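Local atomic coordinates of Trp Repressor Binding Protein (Bacillus subtilis, PDB entry 1RLI), a protein that probably acts as an FMN-containing oxidoreductase that uses NAD(P)H as electron donor. Residues D20-K25 against I121-D126; D63-R68 against K91-R96; Q99-P104 against F143-M148; G152-E157 against L171-R176. All coordinates share one frame; numbering follows the deposited sequence.

Interaction 1: D20-K25 against I121-D126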
loop_
_atom_site.group_PDB
_atom_site.type_symbol
_atom_site.label_atom_id
_atom_site.label_comp_id
_atom_site.label_asym_id
_atom_site.label_seq_id
_atom_site.Cartn_x
_atom_site.Cartn_y
_atom_site.Cartn_z
ATOM N N ASP D 20 -8.173 -16.219 17.928
ATOM C CA ASP D 20 -7.896 -17.569 18.414
ATOM C C ASP D 20 -8.530 -18.607 17.504
ATOM O O ASP D 20 -7.901 -19.598 17.123
ATOM C CB ASP D 20 -8.460 -17.766 19.823
ATOM C CG ASP D 20 -7.764 -16.916 20.859
ATOM O OD1 ASP D 20 -7.521 -17.437 21.970
ATOM O OD2 ASP D 20 -7.471 -15.735 20.573
ATOM N N VAL D 21 -9.791 -18.369 17.174
ATOM C CA VAL D 21 -10.551 -19.264 16.317
ATOM C C VAL D 21 -9.889 -19.463 14.956
ATOM O O VAL D 21 -9.693 -20.593 14.528
ATOM C CB VAL D 21 -11.995 -18.736 16.118
ATOM C CG1 VAL D 21 -12.727 -19.573 15.079
ATOM C CG2 VAL D 21 -12.748 -18.766 17.450
ATOM N N LEU D 22 -9.543 -18.367 14.271
ATOM C CA LEU D 22 -8.923 -18.492 12.962
ATOM C C LEU D 22 -7.579 -19.193 13.027
ATOM O O LEU D 22 -7.234 -19.959 12.132
ATOM C CB LEU D 22 -8.732 -17.120 12.304
ATOM C CG LEU D 22 -9.919 -16.550 11.535
ATOM C CD1 LEU D 22 -9.535 -15.227 10.866
ATOM C CD2 LEU D 22 -10.353 -17.563 10.482
ATOM N N ALA D 23 -6.822 -18.928 14.088
ATOM C CA ALA D 23 -5.511 -19.549 14.233
ATOM C C ALA D 23 -5.644 -21.057 14.380
ATOM O O ALA D 23 -4.862 -21.814 13.805
ATOM C CB ALA D 23 -4.781 -18.973 15.429
ATOM N N GLU D 24 -6.641 -21.493 15.146
ATOM C CA GLU D 24 -6.845 -22.923 15.343
ATOM C C GLU D 24 -7.148 -23.642 14.032
ATOM O O GLU D 24 -6.732 -24.785 13.841
ATOM C CB GLU D 24 -7.963 -23.168 16.353
ATOM C CG GLU D 24 -8.138 -24.636 16.730
ATOM C CD GLU D 24 -6.864 -25.259 17.289
ATOM O OE1 GLU D 24 -6.221 -24.628 18.158
ATOM O OE2 GLU D 24 -6.511 -26.384 16.867
ATOM N N LYS D 25 -7.867 -22.975 13.129
ATOM C CA LYS D 25 -8.199 -23.554 11.829
ATOM C C LYS D 25 -6.914 -23.749 11.025
ATOM O O LYS D 25 -6.755 -24.744 10.306
ATOM C CB LYS D 25 -9.138 -22.624 11.047
ATOM C CG LYS D 25 -10.439 -22.286 11.764
ATOM C CD LYS D 25 -11.419 -23.448 11.771
ATOM C CE LYS D 25 -11.975 -23.702 10.377
ATOM N NZ LYS D 25 -13.083 -24.701 10.376
ATOM N N ILE D 121 -2.479 -13.673 10.358
ATOM C CA ILE D 121 -3.938 -13.821 10.439
ATOM C C ILE D 121 -4.375 -12.531 11.141
ATOM O O ILE D 121 -3.936 -12.266 12.261
ATOM C CB ILE D 121 -4.371 -15.026 11.312
ATOM C CG1 ILE D 121 -3.942 -16.333 10.636
ATOM C CG2 ILE D 121 -5.877 -14.996 11.516
ATOM C CD1 ILE D 121 -4.147 -17.548 11.497
ATOM N N ALA D 122 -5.208 -11.725 10.484
ATOM C CA ALA D 122 -5.667 -10.465 11.062
ATOM C C ALA D 122 -7.174 -10.337 10.893
ATOM O O ALA D 122 -7.723 -10.592 9.814
ATOM C CB ALA D 122 -4.958 -9.276 10.395
ATOM N N VAL D 123 -7.837 -9.944 11.964
ATOM C CA VAL D 123 -9.285 -9.825 11.935
ATOM C C VAL D 123 -9.693 -8.429 12.334
ATOM O O VAL D 123 -9.219 -7.920 13.340
ATOM C CB VAL D 123 -9.935 -10.828 12.922
ATOM C CG1 VAL D 123 -11.458 -10.720 12.845
ATOM C CG2 VAL D 123 -9.481 -12.239 12.604
ATOM N N GLY D 124 -10.594 -7.833 11.551
ATOM C CA GLY D 124 -11.067 -6.486 11.828
ATOM C C GLY D 124 -12.535 -6.342 11.464
ATOM O O GLY D 124 -13.062 -7.145 10.699
ATOM N N GLY D 125 -13.193 -5.309 11.991
ATOM C CA GLY D 125 -14.606 -5.129 11.700
ATOM C C GLY D 125 -14.932 -4.019 10.726
ATOM O O GLY D 125 -16.106 -3.731 10.463
ATOM N N ASP D 126 -13.900 -3.399 10.166
ATOM C CA ASP D 126 -14.095 -2.291 9.233
ATOM C C ASP D 126 -13.496 -2.634 7.858
ATOM O O ASP D 126 -12.371 -2.242 7.573
ATOM C CB ASP D 126 -13.421 -1.044 9.827
ATOM C CG ASP D 126 -13.760 0.244 9.080
ATOM O OD1 ASP D 126 -14.503 0.203 8.075
ATOM O OD2 ASP D 126 -13.271 1.308 9.522
#
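L22 lies across I121 and V123 where helix 18-27 packs on strand 117-124, the helix-on-sheet layering of the flavodoxin-like fold. The two elements run nearly antiparallel, their short axes 8.8 Å apart at an angle of 148°. I121 and V123 point the same way from the strand, toward the helix, while A122 between them points to the other side of the sheet. On the helix, L22 reaches down to meet them. Its CB rests on I121 CG2 at 3.6 Å, and CD1 bridges onward between that same methyl and V123. I121 uses both branches: CG2, anti to the backbone N, meets L22, whereas the CG1 arm (chi1 -66°), extended to its tip, runs out beneath the helix and puts CD1 3.7 Å from A23 CA. With an alanine here both branches would be gone, which would probably leave a gap under A23 and strip L22 CB of its support. No hydrogen bond crosses the interface; the fit is wholly apolar. L171 and A174 of helix 168-175 also touch L22, and I76 of the neighbouring strand 74-80 touches I121, so the contact belongs to the buried layer between sheet and helices. The tightest touch is methyl to methyl, L22 CD1 against V123 CG2 at 3.5 Å, slightly closer than usual van der Waals contact.

Interaction 2: D63-R68 against K91-R96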
loop_
_atom_site.group_PDB
_atom_site.type_symbol
_atom_site.label_atom_id
_atom_site.label_comp_id
_atom_site.label_asym_id
_atom_site.label_seq_id
_atom_site.Cartn_x
_atom_site.Cartn_y
_atom_site.Cartn_z
ATOM N N ASP D 63 11.676 -12.901 27.095
ATOM C CA ASP D 63 12.797 -13.794 26.781
ATOM C C ASP D 63 12.340 -15.238 26.592
ATOM O O ASP D 63 12.851 -15.930 25.719
ATOM C CB ASP D 63 13.883 -13.760 27.876
ATOM C CG ASP D 63 14.577 -12.413 27.973
ATOM O OD1 ASP D 63 14.613 -11.677 26.959
ATOM O OD2 ASP D 63 15.102 -12.095 29.069
ATOM N N SER D 64 11.401 -15.699 27.417
ATOM C CA SER D 64 10.880 -17.063 27.284
ATOM C C SER D 64 10.173 -17.237 25.939
ATOM O O SER D 64 10.219 -18.312 25.324
ATOM C CB SER D 64 9.893 -17.374 28.413
ATOM O OG SER D 64 10.597 -17.592 29.619
ATOM N N ILE D 65 9.512 -16.177 25.488
ATOM C CA ILE D 65 8.803 -16.227 24.213
ATOM C C ILE D 65 9.793 -16.322 23.058
ATOM O O ILE D 65 9.637 -17.150 22.153
ATOM C CB ILE D 65 7.886 -15.004 24.059
ATOM C CG1 ILE D 65 6.751 -15.127 25.081
ATOM C CG2 ILE D 65 7.326 -14.911 22.609
ATOM C CD1 ILE D 65 5.801 -13.936 25.152
ATOM N N ILE D 66 10.837 -15.500 23.106
ATOM C CA ILE D 66 11.842 -15.512 22.057
ATOM C C ILE D 66 12.477 -16.896 21.995
ATOM O O ILE D 66 12.724 -17.434 20.909
ATOM C CB ILE D 66 12.938 -14.466 22.324
ATOM C CG1 ILE D 66 12.367 -13.043 22.192
ATOM C CG2 ILE D 66 14.065 -14.639 21.346
ATOM C CD1 ILE D 66 11.794 -12.696 20.775
ATOM N N GLU D 67 12.755 -17.468 23.167
ATOM C CA GLU D 67 13.360 -18.803 23.219
ATOM C C GLU D 67 12.494 -19.825 22.481
ATOM O O GLU D 67 12.994 -20.648 21.708
ATOM C CB GLU D 67 13.538 -19.251 24.671
ATOM C CG GLU D 67 14.656 -18.536 25.404
ATOM C CD GLU D 67 16.032 -19.074 25.040
ATOM O OE1 GLU D 67 16.145 -19.789 24.019
ATOM O OE2 GLU D 67 17.003 -18.775 25.773
ATOM N N ARG D 68 11.191 -19.769 22.715
ATOM C CA ARG D 68 10.282 -20.708 22.068
ATOM C C ARG D 68 10.181 -20.452 20.572
ATOM O O ARG D 68 10.194 -21.391 19.770
ATOM C CB ARG D 68 8.909 -20.628 22.726
ATOM C CG ARG D 68 8.925 -21.184 24.127
ATOM C CD ARG D 68 7.679 -20.815 24.871
ATOM N NE ARG D 68 6.476 -21.382 24.278
ATOM C CZ ARG D 68 5.260 -20.891 24.484
ATOM N NH1 ARG D 68 5.107 -19.825 25.262
ATOM N NH2 ARG D 68 4.203 -21.461 23.922
ATOM N N LYS D 91 2.502 -5.072 18.571
ATOM C CA LYS D 91 3.370 -3.945 18.175
ATOM C C LYS D 91 4.549 -3.793 19.154
ATOM O O LYS D 91 5.692 -3.635 18.724
ATOM C CB LYS D 91 2.558 -2.642 18.113
ATOM C CG LYS D 91 3.374 -1.361 17.949
ATOM C CD LYS D 91 4.167 -1.353 16.658
ATOM C CE LYS D 91 4.823 0.017 16.446
ATOM N NZ LYS D 91 5.817 -0.049 15.335
ATOM N N LEU D 92 4.293 -3.878 20.464
ATOM C CA LEU D 92 5.391 -3.743 21.422
ATOM C C LEU D 92 6.321 -4.957 21.356
ATOM O O LEU D 92 7.538 -4.836 21.584
ATOM C CB LEU D 92 4.848 -3.552 22.855
ATOM C CG LEU D 92 4.637 -2.085 23.273
ATOM C CD1 LEU D 92 3.691 -1.372 22.288
ATOM C CD2 LEU D 92 4.098 -2.036 24.704
ATOM N N PHE D 93 5.759 -6.126 21.029
ATOM C CA PHE D 93 6.558 -7.354 20.908
ATOM C C PHE D 93 7.526 -7.231 19.725
ATOM O O PHE D 93 8.740 -7.427 19.860
ATOM C CB PHE D 93 5.638 -8.555 20.679
ATOM C CG PHE D 93 6.381 -9.843 20.464
ATOM C CD1 PHE D 93 7.037 -10.469 21.529
ATOM C CD2 PHE D 93 6.446 -10.414 19.198
ATOM C CE1 PHE D 93 7.754 -11.664 21.325
ATOM C CE2 PHE D 93 7.157 -11.609 18.979
ATOM C CZ PHE D 93 7.812 -12.234 20.054
ATOM N N ILE D 94 6.993 -6.896 18.550
ATOM C CA ILE D 94 7.858 -6.747 17.382
ATOM C C ILE D 94 8.863 -5.583 17.562
ATOM O O ILE D 94 10.035 -5.719 17.189
ATOM C CB ILE D 94 6.986 -6.575 16.091
ATOM C CG1 ILE D 94 6.265 -7.907 15.818
ATOM C CG2 ILE D 94 7.847 -6.180 14.880
ATOM C CD1 ILE D 94 5.201 -7.842 14.691
ATOM N N ASP D 95 8.435 -4.466 18.151
ATOM C CA ASP D 95 9.352 -3.339 18.332
ATOM C C ASP D 95 10.575 -3.774 19.159
ATOM O O ASP D 95 11.684 -3.274 18.938
ATOM C CB ASP D 95 8.694 -2.159 19.066
ATOM C CG ASP D 95 7.793 -1.300 18.167
ATOM O OD1 ASP D 95 7.751 -1.506 16.938
ATOM O OD2 ASP D 95 7.133 -0.398 18.728
ATOM N N ARG D 96 10.362 -4.675 20.119
ATOM C CA ARG D 96 11.457 -5.153 20.971
ATOM C C ARG D 96 12.467 -6.021 20.207
ATOM O O ARG D 96 13.555 -6.317 20.710
ATOM C CB ARG D 96 10.901 -5.888 22.207
ATOM C CG ARG D 96 11.935 -6.164 23.316
ATOM C CD ARG D 96 11.204 -6.398 24.644
ATOM N NE ARG D 96 12.081 -6.872 25.711
ATOM C CZ ARG D 96 11.697 -6.982 26.977
ATOM N NH1 ARG D 96 10.456 -6.639 27.312
ATOM N NH2 ARG D 96 12.545 -7.455 27.897
HETATM O O HOH W 1 15.010 -8.902 27.712
#
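I65 and I66 of helix 62-70 close on the ring of F93, which helix 88-95 sends across to them in this flavodoxin-like domain. Along 91-96, K91 comes first and takes no part in the packing on helix 62-70: its NZ makes a salt bridge of 2.9 Å to D95 OD1, one turn on, using the syn lone pair of the carboxylate. This pair lies on the side of the helix where K91, L92, I94 and D95 pack against the second subunit. L92 serves through its carbonyl, which accepts a hydrogen bond from Q59 NE2. F93 then carries the contact. Its CG is anti to the backbone N (chi1 177°), which swings the ring out to helix 62-70. There I65 CG2 meets CE1 of F93 at 3.5 Å and also nears CZ, while I66 CD1 reaches F93 CZ at 4.1 Å; both methyls come in obliquely to the ring. W97 meets F93 edge-to-face, and Y62 and L37 add to the aromatic and aliphatic surroundings. At the end of the segment, R96 stretches its nearly extended side chain toward D63. The charged groups do not touch: R96 NH2 and D63 OD1 are 4.8 Å apart, and a water bridges them, accepting from R96 NH2 at 2.9 Å in the guanidinium plane and donating to D63 OD1 at 2.9 Å. The chemistry thus divides into a buried hydrocarbon contact that depends on shape, and a water-mediated link whose opposite charges probably attract through the bridging water, without a direct salt bridge.

Interaction 3: Q99-P104 against F143-M148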
loop_
_atom_site.group_PDB
_atom_site.type_symbol
_atom_site.label_atom_id
_atom_site.label_comp_id
_atom_site.label_asym_id
_atom_site.label_seq_id
_atom_site.Cartn_x
_atom_site.Cartn_y
_atom_site.Cartn_z
ATOM N N GLN D 99 15.779 -4.649 20.265
ATOM C CA GLN D 99 16.611 -4.956 21.429
ATOM C C GLN D 99 17.253 -6.326 21.277
ATOM O O GLN D 99 18.434 -6.506 21.548
ATOM C CB GLN D 99 15.773 -4.959 22.716
ATOM C CG GLN D 99 15.535 -3.592 23.322
ATOM C CD GLN D 99 14.568 -3.638 24.512
ATOM O OE1 GLN D 99 14.678 -4.488 25.424
ATOM N NE2 GLN D 99 13.616 -2.715 24.510
ATOM N N THR D 100 16.467 -7.299 20.848
ATOM C CA THR D 100 16.982 -8.648 20.696
ATOM C C THR D 100 18.077 -8.735 19.650
ATOM O O THR D 100 18.969 -9.572 19.757
ATOM C CB THR D 100 15.819 -9.602 20.375
ATOM O OG1 THR D 100 14.782 -9.387 21.348
ATOM C CG2 THR D 100 16.271 -11.031 20.418
ATOM N N LEU D 101 18.023 -7.865 18.643
ATOM C CA LEU D 101 19.041 -7.853 17.599
ATOM C C LEU D 101 20.381 -7.359 18.143
ATOM O O LEU D 101 21.406 -7.451 17.463
ATOM C CB LEU D 101 18.589 -6.969 16.437
ATOM C CG LEU D 101 17.529 -7.623 15.537
ATOM C CD1 LEU D 101 16.808 -6.561 14.719
ATOM C CD2 LEU D 101 18.198 -8.627 14.614
ATOM N N ARG D 102 20.369 -6.851 19.377
ATOM C CA ARG D 102 21.590 -6.355 20.016
ATOM C C ARG D 102 21.851 -7.138 21.302
ATOM O O ARG D 102 22.752 -6.795 22.070
ATOM C CB ARG D 102 21.425 -4.863 20.365
ATOM C CG ARG D 102 21.062 -3.986 19.161
ATOM C CD ARG D 102 21.141 -2.486 19.462
ATOM N NE ARG D 102 20.164 -2.055 20.457
ATOM C CZ ARG D 102 19.030 -1.416 20.179
ATOM N NH1 ARG D 102 18.715 -1.117 18.926
ATOM N NH2 ARG D 102 18.201 -1.089 21.161
ATOM N N ASP D 103 21.064 -8.194 21.524
ATOM C CA ASP D 103 21.133 -8.995 22.760
ATOM C C ASP D 103 22.174 -10.117 22.704
ATOM O O ASP D 103 22.012 -11.060 21.952
ATOM C CB ASP D 103 19.729 -9.579 23.015
ATOM C CG ASP D 103 19.558 -10.170 24.399
ATOM O OD1 ASP D 103 20.558 -10.520 25.040
ATOM O OD2 ASP D 103 18.401 -10.289 24.845
ATOM N N PRO D 104 23.242 -10.047 23.537
ATOM C CA PRO D 104 24.248 -11.110 23.494
ATOM C C PRO D 104 23.731 -12.482 23.922
ATOM O O PRO D 104 24.400 -13.490 23.698
ATOM C CB PRO D 104 25.346 -10.583 24.427
ATOM C CG PRO D 104 24.543 -9.922 25.492
ATOM C CD PRO D 104 23.521 -9.121 24.648
ATOM N N PHE D 143 8.919 -8.478 7.718
ATOM C CA PHE D 143 9.520 -9.770 7.423
ATOM C C PHE D 143 10.701 -9.666 6.463
ATOM O O PHE D 143 11.734 -10.327 6.673
ATOM C CB PHE D 143 8.459 -10.746 6.879
ATOM C CG PHE D 143 7.318 -10.986 7.835
ATOM C CD1 PHE D 143 7.551 -11.085 9.205
ATOM C CD2 PHE D 143 6.015 -11.113 7.374
ATOM C CE1 PHE D 143 6.514 -11.303 10.103
ATOM C CE2 PHE D 143 4.959 -11.334 8.274
ATOM C CZ PHE D 143 5.208 -11.429 9.635
ATOM N N HIS D 144 10.578 -8.825 5.441
ATOM C CA HIS D 144 11.655 -8.662 4.481
ATOM C C HIS D 144 12.908 -8.148 5.173
ATOM O O HIS D 144 14.016 -8.516 4.807
ATOM C CB HIS D 144 11.280 -7.672 3.394
ATOM C CG HIS D 144 12.373 -7.450 2.397
ATOM N ND1 HIS D 144 12.667 -8.360 1.406
ATOM C CD2 HIS D 144 13.277 -6.447 2.270
ATOM C CE1 HIS D 144 13.703 -7.928 0.707
ATOM N NE2 HIS D 144 14.090 -6.770 1.210
ATOM N N PHE D 145 12.731 -7.279 6.157
ATOM C CA PHE D 145 13.875 -6.729 6.877
ATOM C C PHE D 145 14.615 -7.852 7.615
ATOM O O PHE D 145 15.850 -7.856 7.692
ATOM C CB PHE D 145 13.385 -5.662 7.862
ATOM C CG PHE D 145 14.480 -5.081 8.728
ATOM C CD1 PHE D 145 15.251 -4.011 8.282
ATOM C CD2 PHE D 145 14.774 -5.652 9.965
ATOM C CE1 PHE D 145 16.318 -3.515 9.064
ATOM C CE2 PHE D 145 15.832 -5.171 10.751
ATOM C CZ PHE D 145 16.604 -4.100 10.295
ATOM N N MET D 146 13.848 -8.799 8.148
ATOM C CA MET D 146 14.385 -9.924 8.895
ATOM C C MET D 146 14.788 -11.067 7.970
ATOM O O MET D 146 15.342 -12.057 8.429
ATOM C CB MET D 146 13.356 -10.434 9.913
ATOM C CG MET D 146 12.989 -9.452 11.021
ATOM S SD MET D 146 14.366 -8.962 12.099
ATOM C CE MET D 146 14.649 -10.483 13.073
ATOM N N GLY D 147 14.511 -10.927 6.678
ATOM C CA GLY D 147 14.851 -11.971 5.722
ATOM C C GLY D 147 13.906 -13.150 5.772
ATOM O O GLY D 147 14.143 -14.193 5.156
ATOM N N MET D 148 12.816 -12.984 6.506
ATOM C CA MET D 148 11.811 -14.023 6.658
ATOM C C MET D 148 10.880 -14.068 5.451
ATOM O O MET D 148 10.447 -13.030 4.968
ATOM C CB MET D 148 10.994 -13.731 7.917
ATOM C CG MET D 148 11.865 -13.595 9.177
ATOM S SD MET D 148 11.012 -12.799 10.553
ATOM C CE MET D 148 9.697 -14.059 10.833
#
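The ring of F145 meets L101 at its edge: the methyl CD1 of L101 sits near the ring plane, 4.3 Å from F145 CE2. In the other flat group, the guanidinium of R102, one face lies over its own segment, with Q99 CA 4.1 Å above the plane and offset toward the rim. L101 spreads its two methyls over two residues of helix 133-146, for while CD1 goes to F145, CD2 comes to 4.3 Å from M146 CE. M146 gets there by a side chain folded at every torsion (chi1 -64°, chi2 -62°, chi3 -72°), which curls its terminal methyl round toward L101. Both backbones turn at this place. T100 to D103 form a type I beta turn, and helix 133-146 closes in a Schellman motif at G147, whose phi is positive. F109 of helix 109-114 touches both L101 and M146, and W83 of the second subunit packs on L101, F145 and M146, placing the contact at the subunit interface of this flavodoxin-like protein. Within the chain the touch is light and purely dispersive; with no hydrogen bond to set direction, the two methyl contacts probably fix position only loosely.

Interaction 4: G152-E157 against L171-R176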
loop_
_atom_site.group_PDB
_atom_site.type_symbol
_atom_site.label_atom_id
_atom_site.label_comp_id
_atom_site.label_asym_id
_atom_site.label_seq_id
_atom_site.Cartn_x
_atom_site.Cartn_y
_atom_site.Cartn_z
ATOM N N GLY D 152 2.031 -16.292 3.477
ATOM C CA GLY D 152 0.599 -16.158 3.239
ATOM C C GLY D 152 -0.077 -15.451 4.388
ATOM O O GLY D 152 0.547 -15.250 5.427
ATOM N N TYR D 153 -1.335 -15.057 4.197
ATOM C CA TYR D 153 -2.085 -14.388 5.258
ATOM C C TYR D 153 -3.561 -14.591 5.025
ATOM O O TYR D 153 -3.985 -15.072 3.971
ATOM C CB TYR D 153 -1.809 -12.878 5.262
ATOM C CG TYR D 153 -2.242 -12.199 3.981
ATOM C CD1 TYR D 153 -3.550 -11.720 3.812
ATOM C CD2 TYR D 153 -1.353 -12.102 2.905
ATOM C CE1 TYR D 153 -3.949 -11.160 2.585
ATOM C CE2 TYR D 153 -1.742 -11.550 1.695
ATOM C CZ TYR D 153 -3.028 -11.087 1.541
ATOM O OH TYR D 153 -3.365 -10.544 0.311
ATOM N N VAL D 154 -4.339 -14.212 6.028
ATOM C CA VAL D 154 -5.777 -14.251 5.950
ATOM C C VAL D 154 -6.319 -12.973 6.602
ATOM O O VAL D 154 -5.895 -12.605 7.701
ATOM C CB VAL D 154 -6.368 -15.487 6.705
ATOM C CG1 VAL D 154 -7.900 -15.438 6.633
ATOM C CG2 VAL D 154 -5.841 -16.782 6.090
ATOM N N LEU D 155 -7.218 -12.264 5.913
ATOM C CA LEU D 155 -7.850 -11.071 6.492
ATOM C C LEU D 155 -9.285 -11.507 6.736
ATOM O O LEU D 155 -9.989 -11.882 5.793
ATOM C CB LEU D 155 -7.827 -9.892 5.519
ATOM C CG LEU D 155 -6.490 -9.153 5.403
ATOM C CD1 LEU D 155 -6.526 -8.223 4.186
ATOM C CD2 LEU D 155 -6.240 -8.342 6.678
ATOM N N GLY D 156 -9.704 -11.478 7.997
ATOM C CA GLY D 156 -11.043 -11.923 8.344
ATOM C C GLY D 156 -11.886 -10.802 8.903
ATOM O O GLY D 156 -11.365 -9.843 9.456
ATOM N N GLU D 157 -13.201 -10.932 8.786
ATOM C CA GLU D 157 -14.098 -9.893 9.262
ATOM C C GLU D 157 -14.795 -10.292 10.560
ATOM O O GLU D 157 -15.366 -11.377 10.665
ATOM C CB GLU D 157 -15.121 -9.586 8.163
ATOM C CG GLU D 157 -16.000 -8.387 8.417
ATOM C CD GLU D 157 -16.676 -7.915 7.148
ATOM O OE1 GLU D 157 -17.269 -8.761 6.441
ATOM O OE2 GLU D 157 -16.611 -6.700 6.856
ATOM N N LEU D 171 -12.698 -18.496 7.158
ATOM C CA LEU D 171 -12.497 -19.789 7.806
ATOM C C LEU D 171 -11.811 -20.790 6.880
ATOM O O LEU D 171 -10.922 -21.518 7.313
ATOM C CB LEU D 171 -13.826 -20.364 8.294
ATOM C CG LEU D 171 -14.514 -19.653 9.464
ATOM C CD1 LEU D 171 -15.889 -20.279 9.700
ATOM C CD2 LEU D 171 -13.666 -19.775 10.720
ATOM N N SER D 172 -12.221 -20.837 5.614
ATOM C CA SER D 172 -11.610 -21.782 4.678
ATOM C C SER D 172 -10.233 -21.313 4.252
ATOM O O SER D 172 -9.354 -22.129 3.964
ATOM C CB SER D 172 -12.498 -21.993 3.443
ATOM O OG SER D 172 -12.789 -20.772 2.819
ATOM N N ALA D 173 -10.040 -20.000 4.219
ATOM C CA ALA D 173 -8.741 -19.435 3.856
ATOM C C ALA D 173 -7.738 -19.801 4.956
ATOM O O ALA D 173 -6.578 -20.117 4.680
ATOM C CB ALA D 173 -8.848 -17.930 3.737
ATOM N N ALA D 174 -8.183 -19.745 6.203
ATOM C CA ALA D 174 -7.298 -20.077 7.326
ATOM C C ALA D 174 -6.963 -21.579 7.316
ATOM O O ALA D 174 -5.831 -21.979 7.570
ATOM C CB ALA D 174 -7.961 -19.666 8.658
ATOM N N SER D 175 -7.949 -22.408 7.002
ATOM C CA SER D 175 -7.718 -23.851 6.948
ATOM C C SER D 175 -6.711 -24.197 5.873
ATOM O O SER D 175 -5.993 -25.187 5.978
ATOM C CB SER D 175 -9.017 -24.599 6.650
ATOM O OG SER D 175 -9.894 -24.516 7.750
ATOM N N ARG D 176 -6.663 -23.385 4.824
ATOM C CA ARG D 176 -5.733 -23.639 3.738
ATOM C C ARG D 176 -4.529 -22.723 3.805
ATOM O O ARG D 176 -3.800 -22.584 2.830
ATOM C CB ARG D 176 -6.465 -23.468 2.401
ATOM C CG ARG D 176 -7.681 -24.390 2.283
ATOM C CD ARG D 176 -8.493 -24.112 1.031
ATOM N NE ARG D 176 -9.509 -25.145 0.814
ATOM C CZ ARG D 176 -10.563 -25.348 1.597
ATOM N NH1 ARG D 176 -10.769 -24.584 2.666
ATOM N NH2 ARG D 176 -11.410 -26.332 1.315
#
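V154 presses its two methyls against A173 and A174, joining edge strand 149-157 of the sheet within this chain to helix 168-175 in the flavodoxin-like fold. From V154 CA the CB points at the helix and forks there. One branch, CG1, is anti to the backbone N (chi1 178°) and comes to A173 CB at 3.9 Å. The other, CG2, is anti to the carbonyl carbon and lies against the helix backbone, 3.7 Å from A173 O and 3.8 Å from A174 N, with A174 CB a little farther at 4.4 Å. V154 and A174 have their CA atoms only 6.2 Å apart. Y153 and L155, before and after V154, point to the opposite side of the sheet, where they touch helix 133-146.

The helix ends just here, R176 being the first residue to leave helical geometry. Two side chains fold back on its last turn. S175 OG donates to L171 O at 3.2 Å, and R176 NH1 donates to S172 O at 3.1 Å with the oxygen in the guanidinium plane. L171 O and S172 O also accept the backbone N-H of S175 and R176 respectively, from the other face of the carbonyl plane. R176 packs on S172 of the third subunit, and Q169 of that subunit touches V154, so this layer adjoins another chain. Across the segments only van der Waals contact acts, while polar bonding stays within the helix; closeness of strand and helix therefore probably depends on the small size of the alanine side chains.

How the interactions relate
Interactions 1 and 4 share one side of the chain's centre, about 8 Å apart between centres, and build on neighbouring strands: A122 O accepts from G156 N at 2.8 Å, and K25 packs on S175 between their helices. Interactions 2 and 3 lie on the opposite side of the chain's centre, along consecutive helices 88-95 and 97-100, and both border the second subunit, which interaction 1 reaches only through D126; interaction 4 borders the third. Interactions 1, 2 and 4 are buried; interaction 3 is only partly so. The chemistry follows: branched aliphatics or alanines against the sheet in 1 and 4, an aromatic ring with a water-bridged charge pair in 2, and loose methyl contacts in 3.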